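Local atomic coordinates of leucine-rich repeat protein (Bacteroides thetaiotaomicron, PDB entry 4ECN), a protein that is of unknown function but, as an extracellular protein built of leucine-rich repeats behind two transthyretin-like DUF4458 domains, probably binds other proteins. Residues A[357-367]-A[383-391]; A[280-289]-A[330-340]. One frame throughout, in Å; residues are numbered along the deposited sequence.

Overall arrangement
Both contacts lie in the leucine-rich repeat part of the chain, and they follow one another in sequence, with centres about 20 Å apart. Interaction 1 is the more buried and sits near the centre of the chain. It sets a loop with one short helical turn against the helical segment 383-391 through a histidine pair and an aromatic cluster. Interaction 2 buries more surface but lies partly in solvent. It lines the loop after helix 266-280 along the start of the repeats, using backbone hydrogen bonds, an aromatic group and a surface salt bridge. The two sites touch: Glu359 OE2 probably bonds Gly332 N, and Arg364 N probably bonds Tyr288 OH.

Interaction 1: A[357-367]-A[383-391]; sequences HSETVSGRLFG and IRMHYKKMF
His357 and His386 meet rim to rim in an aromatic cluster with Phe366 and Tyr387. The cluster joins the loop and short helix after repeat strand 351-353 to helix 386-391 of the long insertion before strand 452-456. His357 NE2 and His386 ND1 are hydrogen-bonded at 3.0 Å, and either nitrogen could be the donor. The two rings meet obliquely. On its other nitrogen, ND1, His357 bonds Glu497, so both ring nitrogens are held and the ring's rotation is fixed. The carboxylate would probably favour a proton on ND1. A T-shaped contact adds to this: the edge of Tyr387 points at the face of His357, with planes at 73°. CG of His357 lies between its backbone N and carbonyl carbon (chi1 57°), which turns the ring toward the second segment.

Phe366 reaches His386 in two ways. Its CB makes a CH-pi contact over the centre of the imidazole, 4.0 Å from the ring centroid. Its ring turns an edge toward the same imidazole, with planes at 85°. Ile383 CD1 packs against Phe366 CB at 3.8 Å. Beside the His357-His386 pair, selenomethionine Met390 bends at chi2 and chi3. Its CE thereby meets Val361 CG2 at 3.8 Å. Ser358 OG donates to Ser362 OG at 2.8 Å, and Ser362 OG donates in turn to Leu365 O.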
loop_
_atom_site.group_PDB
_atom_site.type_symbol
_atom_site.label_atom_id
_atom_site.label_comp_id
_atom_site.label_asym_id
_atom_site.label_seq_id
_atom_site.Cartn_x
_atom_site.Cartn_y
_atom_site.Cartn_z
ATOM N N HIS A 357 -3.404 1.559 -1.199
ATOM C CA HIS A 357 -4.147 0.358 -0.837
ATOM C C HIS A 357 -3.221 -0.684 -0.176
ATOM O O HIS A 357 -3.693 -1.541 0.568
ATOM C CB HIS A 357 -4.837 -0.237 -2.079
ATOM C CG HIS A 357 -3.905 -0.552 -3.193
ATOM N ND1 HIS A 357 -3.577 0.394 -4.136
ATOM C CD2 HIS A 357 -3.241 -1.698 -3.468
ATOM C CE1 HIS A 357 -2.713 -0.199 -4.950
ATOM N NE2 HIS A 357 -2.498 -1.464 -4.596
ATOM N N SER A 358 -1.907 -0.561 -0.415
ATOM C CA SER A 358 -0.814 -1.434 0.022
ATOM C C SER A 358 -0.054 -0.876 1.269
ATOM O O SER A 358 0.822 -1.560 1.797
ATOM C CB SER A 358 0.164 -1.604 -1.143
ATOM O OG SER A 358 1.003 -2.740 -1.003
ATOM N N GLU A 359 -0.396 0.346 1.736
ATOM C CA GLU A 359 0.268 1.053 2.835
ATOM C C GLU A 359 0.435 0.152 4.105
ATOM O O GLU A 359 1.549 0.037 4.632
ATOM C CB GLU A 359 -0.536 2.319 3.173
ATOM C CG GLU A 359 0.252 3.548 3.613
ATOM C CD GLU A 359 -0.608 4.797 3.742
ATOM O OE1 GLU A 359 -1.772 4.765 3.273
ATOM O OE2 GLU A 359 -0.146 5.785 4.363
ATOM N N THR A 360 -0.636 -0.523 4.559
ATOM C CA THR A 360 -0.564 -1.370 5.770
ATOM C C THR A 360 0.216 -2.678 5.545
ATOM O O THR A 360 0.613 -3.347 6.510
ATOM C CB THR A 360 -1.955 -1.705 6.255
ATOM O OG1 THR A 360 -2.661 -2.304 5.168
ATOM C CG2 THR A 360 -2.698 -0.477 6.766
ATOM N N VAL A 361 0.447 -3.031 4.286
ATOM C CA VAL A 361 1.168 -4.238 3.934
ATOM C C VAL A 361 2.640 -3.906 3.691
ATOM O O VAL A 361 3.481 -4.546 4.292
ATOM C CB VAL A 361 0.502 -4.891 2.695
ATOM C CG1 VAL A 361 1.367 -5.987 2.074
ATOM C CG2 VAL A 361 -0.884 -5.414 3.036
ATOM N N SER A 362 2.957 -2.939 2.806
ATOM C CA SER A 362 4.337 -2.657 2.408
ATOM C C SER A 362 4.713 -1.152 2.405
ATOM O O SER A 362 5.676 -0.780 1.726
ATOM C CB SER A 362 4.586 -3.224 1.013
ATOM O OG SER A 362 3.571 -2.866 0.089
ATOM N N GLY A 363 4.022 -0.338 3.214
ATOM C CA GLY A 363 4.263 1.103 3.313
ATOM C C GLY A 363 4.249 1.844 1.985
ATOM O O GLY A 363 3.247 1.849 1.255
ATOM N N ARG A 364 5.410 2.413 1.648
ATOM C CA ARG A 364 5.726 3.218 0.458
ATOM C C ARG A 364 5.746 2.391 -0.830
ATOM O O ARG A 364 5.580 2.953 -1.914
ATOM C CB ARG A 364 7.120 3.802 0.704
ATOM C CG ARG A 364 7.699 4.772 -0.281
ATOM C CD ARG A 364 9.049 5.238 0.225
ATOM N NE ARG A 364 8.967 5.917 1.525
ATOM C CZ ARG A 364 9.750 5.636 2.559
ATOM N NH1 ARG A 364 10.683 4.704 2.458
ATOM N NH2 ARG A 364 9.608 6.288 3.702
ATOM N N LEU A 365 6.011 1.076 -0.716
ATOM C CA LEU A 365 6.128 0.164 -1.851
ATOM C C LEU A 365 4.822 -0.523 -2.245
ATOM O O LEU A 365 3.855 -0.568 -1.474
ATOM C CB LEU A 365 7.133 -0.939 -1.534
ATOM C CG LEU A 365 8.539 -0.531 -1.205
ATOM C CD1 LEU A 365 9.341 -1.732 -0.711
ATOM C CD2 LEU A 365 9.197 0.160 -2.393
ATOM N N PHE A 366 4.842 -1.070 -3.471
ATOM C CA PHE A 366 3.847 -1.902 -4.128
ATOM C C PHE A 366 4.531 -3.206 -4.385
ATOM O O PHE A 366 5.203 -3.375 -5.416
ATOM C CB PHE A 366 3.309 -1.244 -5.399
ATOM C CG PHE A 366 2.587 0.058 -5.176
ATOM C CD1 PHE A 366 3.277 1.260 -5.175
ATOM C CD2 PHE A 366 1.210 0.084 -5.004
ATOM C CE1 PHE A 366 2.605 2.462 -4.980
ATOM C CE2 PHE A 366 0.538 1.287 -4.817
ATOM C CZ PHE A 366 1.241 2.468 -4.797
ATOM N N GLY A 367 4.499 -4.060 -3.366
ATOM C CA GLY A 367 5.243 -5.306 -3.385
ATOM C C GLY A 367 6.696 -4.974 -3.124
ATOM O O GLY A 367 7.052 -4.597 -2.001
ATOM N N ILE A 383 2.241 -1.650 -11.790
ATOM C CA ILE A 383 1.735 -0.854 -10.670
ATOM C C ILE A 383 0.206 -0.781 -10.746
ATOM O O ILE A 383 -0.453 -0.911 -9.703
ATOM C CB ILE A 383 2.376 0.574 -10.631
ATOM C CG1 ILE A 383 3.894 0.539 -10.277
ATOM C CG2 ILE A 383 1.625 1.505 -9.687
ATOM C CD1 ILE A 383 4.328 -0.133 -8.867
ATOM N N ARG A 384 -0.357 -0.585 -11.960
ATOM C CA ARG A 384 -1.819 -0.548 -12.135
ATOM C C ARG A 384 -2.478 -1.920 -11.787
ATOM O O ARG A 384 -3.604 -1.957 -11.279
ATOM C CB ARG A 384 -2.170 -0.163 -13.575
ATOM C CG ARG A 384 -1.991 1.292 -13.904
ATOM C CD ARG A 384 -1.932 1.488 -15.394
ATOM N NE ARG A 384 -2.219 2.874 -15.759
ATOM C CZ ARG A 384 -2.431 3.300 -17.002
ATOM N NH1 ARG A 384 -2.404 2.444 -18.018
ATOM N NH2 ARG A 384 -2.704 4.577 -17.236
HETATM N N MSE A 385 -1.764 -3.035 -12.060
HETATM C CA MSE A 385 -2.245 -4.393 -11.815
HETATM C C MSE A 385 -1.988 -4.838 -10.369
HETATM O O MSE A 385 -2.390 -5.968 -10.018
HETATM C CB MSE A 385 -1.588 -5.419 -12.797
HETATM C CG MSE A 385 -1.991 -5.276 -14.283
HETATM SE SE MSE A 385 -3.917 -5.120 -14.695
HETATM C CE MSE A 385 -4.099 -3.212 -14.680
ATOM N N HIS A 386 -1.338 -3.982 -9.524
ATOM C CA HIS A 386 -1.043 -4.368 -8.138
ATOM C C HIS A 386 -2.332 -4.658 -7.370
ATOM O O HIS A 386 -2.405 -5.741 -6.784
ATOM C CB HIS A 386 -0.217 -3.326 -7.400
ATOM C CG HIS A 386 0.282 -3.816 -6.079
ATOM N ND1 HIS A 386 -0.362 -3.491 -4.893
ATOM C CD2 HIS A 386 1.327 -4.634 -5.798
ATOM C CE1 HIS A 386 0.336 -4.077 -3.930
ATOM N NE2 HIS A 386 1.351 -4.795 -4.428
ATOM N N TYR A 387 -3.376 -3.761 -7.441
ATOM C CA TYR A 387 -4.655 -4.001 -6.749
ATOM C C TYR A 387 -5.215 -5.384 -7.123
ATOM O O TYR A 387 -5.580 -6.165 -6.237
ATOM C CB TYR A 387 -5.711 -2.905 -7.031
ATOM C CG TYR A 387 -6.910 -2.974 -6.093
ATOM C CD1 TYR A 387 -6.887 -2.354 -4.852
ATOM C CD2 TYR A 387 -8.047 -3.708 -6.429
ATOM C CE1 TYR A 387 -7.968 -2.441 -3.975
ATOM C CE2 TYR A 387 -9.134 -3.815 -5.551
ATOM C CZ TYR A 387 -9.087 -3.185 -4.320
ATOM O OH TYR A 387 -10.156 -3.280 -3.456
ATOM N N LYS A 388 -5.222 -5.701 -8.424
ATOM C CA LYS A 388 -5.738 -6.961 -8.948
ATOM C C LYS A 388 -5.011 -8.156 -8.315
ATOM O O LYS A 388 -5.676 -9.076 -7.855
ATOM C CB LYS A 388 -5.605 -6.986 -10.475
ATOM C CG LYS A 388 -6.466 -8.041 -11.140
ATOM C CD LYS A 388 -6.505 -7.891 -12.656
ATOM C CE LYS A 388 -5.288 -8.393 -13.414
ATOM N NZ LYS A 388 -5.372 -9.842 -13.729
ATOM N N LYS A 389 -3.663 -8.120 -8.256
ATOM C CA LYS A 389 -2.831 -9.210 -7.733
ATOM C C LYS A 389 -2.973 -9.334 -6.218
ATOM O O LYS A 389 -2.981 -10.458 -5.686
ATOM C CB LYS A 389 -1.333 -9.027 -8.116
ATOM C CG LYS A 389 -1.094 -9.019 -9.643
ATOM C CD LYS A 389 0.398 -8.994 -10.058
ATOM C CE LYS A 389 0.702 -8.211 -11.338
ATOM N NZ LYS A 389 1.103 -6.783 -11.067
HETATM N N MSE A 390 -3.101 -8.195 -5.529
HETATM C CA MSE A 390 -3.220 -8.155 -4.071
HETATM C C MSE A 390 -4.560 -8.633 -3.571
HETATM O O MSE A 390 -4.579 -9.189 -2.481
HETATM C CB MSE A 390 -2.982 -6.734 -3.541
HETATM C CG MSE A 390 -3.150 -6.602 -2.020
HETATM SE SE MSE A 390 -1.973 -5.313 -1.248
HETATM C CE MSE A 390 -3.031 -4.703 0.037
ATOM N N PHE A 391 -5.674 -8.400 -4.305
ATOM C CA PHE A 391 -6.974 -8.786 -3.766
ATOM C C PHE A 391 -7.881 -9.604 -4.661
ATOM O O PHE A 391 -8.919 -10.040 -4.154
ATOM C CB PHE A 391 -7.789 -7.524 -3.435
ATOM C CG PHE A 391 -7.149 -6.533 -2.493
ATOM C CD1 PHE A 391 -7.124 -6.766 -1.124
ATOM C CD2 PHE A 391 -6.622 -5.339 -2.969
ATOM C CE1 PHE A 391 -6.533 -5.849 -0.261
ATOM C CE2 PHE A 391 -6.059 -4.410 -2.095
ATOM C CZ PHE A 391 -6.048 -4.658 -0.750
#

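Interaction 2: A[280-289]-A[330-340]; sequences ALDGKNWRYY and LAGFGAKGRVP
Ala280 touches Pro340 at the start of this contact, CB to CD at 3.7 Å. Here the loop after helix 266-280 runs along the turn that leads from repeat strand 325-329 to strand 338-339, near the start of the leucine-rich repeat array. Leu281 comes next. Its two methyls part: CD1 meets Leu330 CD1 at 3.5 Å, with the side chains at about a right angle, while CD2 lies against the backbone of Gly337 and Arg338. The carbonyl oxygen of Leu281 takes a weak bond from Lys336 N and a second hydrogen bond, 2.6 Å, from Trp286 NE1. The indole donor stands above the carbonyl plane, and the oxygen lies in the ring plane of the indole. At the surface, Asp282 OD2 forms a weak salt bridge with Lys336 NZ at 3.3 Å.

Trp286 is clasped between Gly283 CA on one face and Phe333 CB on the other. Its outer corner, CH2, rests on Leu330 CD2. Trp302 makes edge-to-face ring contacts with both Trp286 and Phe333. Arg287 N donates to Phe333 O at 3.1 Å. Tyr288 lies on the Phe333 face opposite Trp286. CG anti to the backbone N (chi1 177°) carries its ring out over Phe333, where the ring edge points at the Phe333 face with planes at 57°. Tyr289 N then donates to Gly332 O at 2.9 Å.

Phe333 is thus covered on both faces, and the backbone bonds on either side of Tyr288 hold the loop close. Specific fixing of the loop probably comes from this buried aromatic and backbone part, with the exposed, weak salt bridge adding less.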
loop_
_atom_site.group_PDB
_atom_site.type_symbol
_atom_site.label_atom_id
_atom_site.label_comp_id
_atom_site.label_asym_id
_atom_site.label_seq_id
_atom_site.Cartn_x
_atom_site.Cartn_y
_atom_site.Cartn_z
ATOM N N ALA A 280 2.872 21.298 8.540
ATOM C CA ALA A 280 1.400 21.321 8.457
ATOM C C ALA A 280 0.772 19.937 8.691
ATOM O O ALA A 280 -0.380 19.876 9.125
ATOM C CB ALA A 280 0.960 21.841 7.107
ATOM N N LEU A 281 1.521 18.837 8.408
ATOM C CA LEU A 281 1.012 17.469 8.528
ATOM C C LEU A 281 1.654 16.706 9.716
ATOM O O LEU A 281 1.838 15.487 9.642
ATOM C CB LEU A 281 1.219 16.698 7.219
ATOM C CG LEU A 281 0.450 17.243 6.025
ATOM C CD1 LEU A 281 0.888 16.604 4.768
ATOM C CD2 LEU A 281 -1.041 17.098 6.200
ATOM N N ASP A 282 1.867 17.423 10.855
ATOM C CA ASP A 282 2.372 16.926 12.152
ATOM C C ASP A 282 3.664 16.106 12.002
ATOM O O ASP A 282 3.863 15.107 12.697
ATOM C CB ASP A 282 1.298 16.070 12.850
ATOM C CG ASP A 282 1.507 15.878 14.341
ATOM O OD1 ASP A 282 2.048 16.807 14.990
ATOM O OD2 ASP A 282 1.048 14.837 14.877
ATOM N N GLY A 283 4.542 16.584 11.134
ATOM C CA GLY A 283 5.823 15.969 10.814
ATOM C C GLY A 283 6.678 15.453 11.957
ATOM O O GLY A 283 7.333 14.413 11.808
ATOM N N LYS A 284 6.714 16.188 13.087
ATOM C CA LYS A 284 7.468 15.797 14.269
ATOM C C LYS A 284 6.993 14.449 14.802
ATOM O O LYS A 284 7.801 13.732 15.386
ATOM C CB LYS A 284 7.366 16.860 15.380
ATOM C CG LYS A 284 5.951 17.232 15.826
ATOM C CD LYS A 284 5.993 18.218 16.988
ATOM C CE LYS A 284 4.631 18.620 17.498
ATOM N NZ LYS A 284 4.726 19.549 18.663
ATOM N N ASN A 285 5.701 14.094 14.580
ATOM C CA ASN A 285 5.102 12.852 15.067
ATOM C C ASN A 285 4.937 11.776 13.970
ATOM O O ASN A 285 4.159 10.826 14.156
ATOM C CB ASN A 285 3.749 13.135 15.699
ATOM C CG ASN A 285 3.816 13.912 16.988
ATOM O OD1 ASN A 285 3.154 14.940 17.146
ATOM N ND2 ASN A 285 4.643 13.470 17.927
ATOM N N TRP A 286 5.682 11.878 12.864
ATOM C CA TRP A 286 5.661 10.826 11.859
ATOM C C TRP A 286 6.504 9.649 12.314
ATOM O O TRP A 286 7.526 9.854 12.985
ATOM C CB TRP A 286 6.185 11.311 10.502
ATOM C CG TRP A 286 5.359 12.294 9.734
ATOM C CD1 TRP A 286 4.196 12.893 10.121
ATOM C CD2 TRP A 286 5.644 12.778 8.414
ATOM N NE1 TRP A 286 3.742 13.730 9.125
ATOM C CE2 TRP A 286 4.622 13.696 8.075
ATOM C CE3 TRP A 286 6.698 12.562 7.500
ATOM C CZ2 TRP A 286 4.617 14.397 6.862
ATOM C CZ3 TRP A 286 6.685 13.248 6.294
ATOM C CH2 TRP A 286 5.656 14.157 5.986
ATOM N N ARG A 287 6.083 8.425 11.934
ATOM C CA ARG A 287 6.758 7.142 12.164
ATOM C C ARG A 287 6.398 6.220 11.018
ATOM O O ARG A 287 5.290 5.675 10.972
ATOM C CB ARG A 287 6.444 6.503 13.527
ATOM C CG ARG A 287 7.333 6.986 14.667
ATOM C CD ARG A 287 7.059 6.256 15.978
ATOM N NE ARG A 287 7.632 4.908 15.984
ATOM C CZ ARG A 287 8.790 4.586 16.554
ATOM N NH1 ARG A 287 9.491 5.502 17.214
ATOM N NH2 ARG A 287 9.243 3.339 16.492
ATOM N N TYR A 288 7.313 6.095 10.059
ATOM C CA TYR A 288 7.108 5.263 8.887
ATOM C C TYR A 288 6.974 3.801 9.293
ATOM O O TYR A 288 7.790 3.309 10.074
ATOM C CB TYR A 288 8.255 5.441 7.885
ATOM C CG TYR A 288 8.156 4.549 6.675
ATOM C CD1 TYR A 288 7.328 4.878 5.605
ATOM C CD2 TYR A 288 8.928 3.396 6.570
ATOM C CE1 TYR A 288 7.241 4.060 4.476
ATOM C CE2 TYR A 288 8.849 2.568 5.448
ATOM C CZ TYR A 288 7.995 2.899 4.410
ATOM O OH TYR A 288 7.926 2.078 3.313
ATOM N N TYR A 289 5.925 3.121 8.763
ATOM C CA TYR A 289 5.650 1.703 8.944
ATOM C C TYR A 289 5.832 1.006 7.613
ATOM O O TYR A 289 5.130 1.317 6.656
ATOM C CB TYR A 289 4.246 1.462 9.523
ATOM C CG TYR A 289 3.942 -0.004 9.758
ATOM C CD1 TYR A 289 4.814 -0.809 10.493
ATOM C CD2 TYR A 289 2.785 -0.586 9.255
ATOM C CE1 TYR A 289 4.555 -2.163 10.693
ATOM C CE2 TYR A 289 2.505 -1.937 9.467
ATOM C CZ TYR A 289 3.388 -2.720 10.201
ATOM O OH TYR A 289 3.136 -4.055 10.418
ATOM N N LEU A 330 3.819 10.400 0.954
ATOM C CA LEU A 330 3.612 10.520 2.399
ATOM C C LEU A 330 3.107 9.190 2.969
ATOM O O LEU A 330 2.836 9.095 4.165
ATOM C CB LEU A 330 2.641 11.658 2.723
ATOM C CG LEU A 330 3.009 13.036 2.192
ATOM C CD1 LEU A 330 1.997 14.049 2.630
ATOM C CD2 LEU A 330 4.419 13.476 2.642
ATOM N N ALA A 331 3.013 8.160 2.117
ATOM C CA ALA A 331 2.564 6.826 2.490
ATOM C C ALA A 331 3.487 6.206 3.553
ATOM O O ALA A 331 4.714 6.278 3.419
ATOM C CB ALA A 331 2.510 5.936 1.255
ATOM N N GLY A 332 2.868 5.611 4.586
ATOM C CA GLY A 332 3.540 4.916 5.678
ATOM C C GLY A 332 3.863 5.735 6.909
ATOM O O GLY A 332 4.021 5.167 7.990
ATOM N N PHE A 333 3.932 7.064 6.782
ATOM C CA PHE A 333 4.328 7.947 7.882
ATOM C C PHE A 333 3.239 8.234 8.893
ATOM O O PHE A 333 3.560 8.520 10.053
ATOM C CB PHE A 333 4.802 9.281 7.335
ATOM C CG PHE A 333 6.122 9.169 6.631
ATOM C CD1 PHE A 333 7.292 8.949 7.349
ATOM C CD2 PHE A 333 6.210 9.349 5.264
ATOM C CE1 PHE A 333 8.515 8.874 6.707
ATOM C CE2 PHE A 333 7.437 9.280 4.621
ATOM C CZ PHE A 333 8.582 9.042 5.348
ATOM N N GLY A 334 1.985 8.212 8.453
ATOM C CA GLY A 334 0.847 8.516 9.314
ATOM C C GLY A 334 0.713 10.000 9.541
ATOM O O GLY A 334 0.766 10.465 10.683
ATOM N N ALA A 335 0.578 10.755 8.445
ATOM C CA ALA A 335 0.437 12.208 8.500
ATOM C C ALA A 335 -0.935 12.615 9.072
ATOM O O ALA A 335 -1.920 11.906 8.884
ATOM C CB ALA A 335 0.625 12.795 7.119
ATOM N N LYS A 336 -0.980 13.737 9.795
ATOM C CA LYS A 336 -2.202 14.279 10.392
ATOM C C LYS A 336 -2.271 15.750 10.066
ATOM O O LYS A 336 -1.313 16.462 10.357
ATOM C CB LYS A 336 -2.235 14.043 11.931
ATOM C CG LYS A 336 -2.313 12.585 12.386
ATOM C CD LYS A 336 -1.862 12.355 13.839
ATOM C CE LYS A 336 -0.379 12.028 13.942
ATOM N NZ LYS A 336 0.041 11.763 15.345
ATOM N N GLY A 337 -3.364 16.207 9.461
ATOM C CA GLY A 337 -3.516 17.623 9.151
ATOM C C GLY A 337 -4.075 17.996 7.794
ATOM O O GLY A 337 -4.797 17.220 7.158
ATOM N N ARG A 338 -3.738 19.226 7.361
ATOM C CA ARG A 338 -4.229 19.848 6.137
ATOM C C ARG A 338 -3.080 20.071 5.174
ATOM O O ARG A 338 -2.084 20.683 5.576
ATOM C CB ARG A 338 -4.926 21.191 6.474
ATOM C CG ARG A 338 -5.934 21.090 7.610
ATOM C CD ARG A 338 -6.524 22.413 8.057
ATOM N NE ARG A 338 -7.639 22.846 7.213
ATOM C CZ ARG A 338 -7.569 23.869 6.374
ATOM N NH1 ARG A 338 -6.458 24.584 6.284
ATOM N NH2 ARG A 338 -8.617 24.201 5.635
ATOM N N VAL A 339 -3.190 19.567 3.910
ATOM C CA VAL A 339 -2.124 19.751 2.917
ATOM C C VAL A 339 -2.090 21.250 2.563
ATOM O O VAL A 339 -3.102 21.763 2.086
ATOM C CB VAL A 339 -2.260 18.835 1.682
ATOM C CG1 VAL A 339 -1.189 19.153 0.645
ATOM C CG2 VAL A 339 -2.210 17.360 2.090
ATOM N N PRO A 340 -0.972 21.975 2.872
ATOM C CA PRO A 340 -0.939 23.431 2.634
ATOM C C PRO A 340 -0.750 23.803 1.155
ATOM O O PRO A 340 -0.390 22.957 0.341
ATOM C CB PRO A 340 0.260 23.877 3.469
ATOM C CG PRO A 340 1.176 22.726 3.453
ATOM C CD PRO A 340 0.301 21.504 3.467
#